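Local coordinates for NAD_Gly3P_dh, NAD-dependent glycerol-3-phosphate dehydrogenase (Streptosporangium roseum, PDB 5OCM), which reduces imines to amines with NADPH as hydride donor, an imine reductase related to the beta-hydroxyacid dehydrogenases, at the interface of chains A and B. Coordinates in Å, arbitrary orientation; residue numbers count along the deposited sequence, not the author numbering. Chains: chain A/B, NAD_Gly3P_dh, NAD-dependent glycerol-3-phosphate dehydrogenase.

The interface of chains A and B. Residues chain A 238, 242, 245, 262, 265, 279; chain B 175, 178, 182.
B:Trp178, on helix 165-192, lays one face of its indole against A:Val242 and A:Val262, which come from helices 235-252 and 257-271 on the same side. With chi1 at -59°, its CG stands anti to the carbonyl carbon, turning the indole toward the valines. A:Val242 sets CG2 over the six-membered ring, 3.5 Å from its centroid, as a CH-pi contact. A:Val262 crosses the tryptophan side chain at about a right angle, its CG1 packing 3.7 Å from CB of B:Trp178. At the rim, A:Leu245 CD2 lies in the indole plane near CZ3 and reaches CA of B:Gly175 at 3.6 Å, where the lack of a side chain probably lets the leucine approach the helix backbone. A:Tyr279 brings CE1 close to CD1 of the pyrrole.

The indole's polar edge faces A:His238: NE1 of B:Trp178 donates to ND1 of the imidazole over 3.0 Å. The bond is almost straight, 171° at the hydrogen, with NE1 a little out of the imidazole plane. Both residues line the pocket of the bound ketone hydrate, joining its walls across the chains. A:Tyr279 CD1 covers the centre of one imidazole face and should limit its tilting. An alanine in place of B:Trp178 would probably leave ND1 of the histidine without this donor and open a gap beneath the two valines.

This patch belongs to a two-fold symmetric contact, probably a dimer interface, and recurs with the chains exchanged. Farther out, the phenol OH of A:Tyr279 donates to OD1 of B:Asn182 at 2.5 Å, the amide oxygen lying at the phenol's edge. A water shared by that OH and ND2 of B:Asn182 also bonds the backbone O of A:Val262, the water oxygen 2.8 Å from this carbonyl oxygen.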
# COMPACT_ATOMS: atom_id res chain seq x y z
N HIS A 238 16.13 -8.03 1.09
CA HIS A 238 15.38 -6.80 1.34
C HIS A 238 16.25 -5.64 1.85
O HIS A 238 16.18 -4.51 1.34
CB HIS A 238 14.20 -7.02 2.34
CG HIS A 238 12.98 -7.68 1.74
ND1 HIS A 238 11.93 -6.94 1.20
CD2 HIS A 238 12.59 -8.98 1.66
CE1 HIS A 238 10.97 -7.78 0.83
NE2 HIS A 238 11.34 -9.02 1.10
N VAL A 242 16.80 -1.72 0.86
CA VAL A 242 16.46 -0.61 1.73
C VAL A 242 17.62 0.38 1.73
O VAL A 242 17.42 1.62 1.65
CB VAL A 242 16.12 -1.02 3.16
CG1 VAL A 242 15.84 0.20 4.02
CG2 VAL A 242 14.90 -1.99 3.17
N LEU A 245 17.64 2.52 -1.33
CA LEU A 245 16.66 3.62 -1.22
C LEU A 245 17.19 4.75 -0.34
O LEU A 245 17.04 5.91 -0.69
CB LEU A 245 15.30 3.09 -0.71
CG LEU A 245 14.23 4.14 -0.42
CD1 LEU A 245 13.95 5.02 -1.62
CD2 LEU A 245 12.97 3.42 0.06
N VAL A 262 12.23 1.77 8.30
CA VAL A 262 12.17 0.42 7.68
C VAL A 262 13.46 -0.34 8.03
O VAL A 262 13.40 -1.52 8.44
CB VAL A 262 11.97 0.52 6.15
CG1 VAL A 262 12.14 -0.84 5.46
CG2 VAL A 262 10.59 1.15 5.83
N LEU A 265 13.69 -1.28 11.84
CA LEU A 265 12.84 -2.41 12.21
C LEU A 265 13.43 -3.69 11.66
O LEU A 265 13.46 -4.72 12.39
CB LEU A 265 11.41 -2.19 11.68
CG LEU A 265 10.59 -1.12 12.39
CD1 LEU A 265 9.36 -0.70 11.55
CD2 LEU A 265 10.09 -1.55 13.75
N TYR A 279 10.14 -12.00 4.54
CA TYR A 279 9.74 -10.74 5.14
C TYR A 279 8.61 -10.90 6.15
O TYR A 279 8.49 -10.10 7.09
CB TYR A 279 9.37 -9.67 4.09
CG TYR A 279 9.45 -8.25 4.60
CD1 TYR A 279 10.64 -7.55 4.58
CD2 TYR A 279 8.34 -7.62 5.16
CE1 TYR A 279 10.73 -6.24 5.07
CE2 TYR A 279 8.40 -6.34 5.69
CZ TYR A 279 9.62 -5.65 5.65
OH TYR A 279 9.70 -4.39 6.22
N GLY B 175 10.13 1.25 -1.77
CA GLY B 175 9.69 1.98 -0.58
C GLY B 175 8.23 1.79 -0.27
O GLY B 175 7.85 1.62 0.91
N TRP B 178 7.59 -1.67 1.27
CA TRP B 178 7.84 -1.77 2.74
C TRP B 178 6.80 -1.01 3.53
O TRP B 178 6.37 -1.47 4.59
CB TRP B 178 9.28 -1.37 3.14
CG TRP B 178 10.31 -2.24 2.46
CD1 TRP B 178 10.38 -3.59 2.49
CD2 TRP B 178 11.36 -1.80 1.61
NE1 TRP B 178 11.40 -4.03 1.73
CE2 TRP B 178 12.01 -2.96 1.14
CE3 TRP B 178 11.80 -0.55 1.18
CZ2 TRP B 178 13.09 -2.89 0.26
CZ3 TRP B 178 12.85 -0.49 0.32
CH2 TRP B 178 13.48 -1.65 -0.14
N ASN B 182 4.75 -3.27 6.03
CA ASN B 182 4.93 -3.02 7.46
C ASN B 182 3.61 -2.64 8.13
O ASN B 182 3.30 -3.13 9.21
CB ASN B 182 5.98 -1.91 7.70
CG ASN B 182 7.40 -2.40 7.57
OD1 ASN B 182 7.66 -3.62 7.48
ND2 ASN B 182 8.36 -1.44 7.60
O HOH W 1 11.00 -2.86 8.10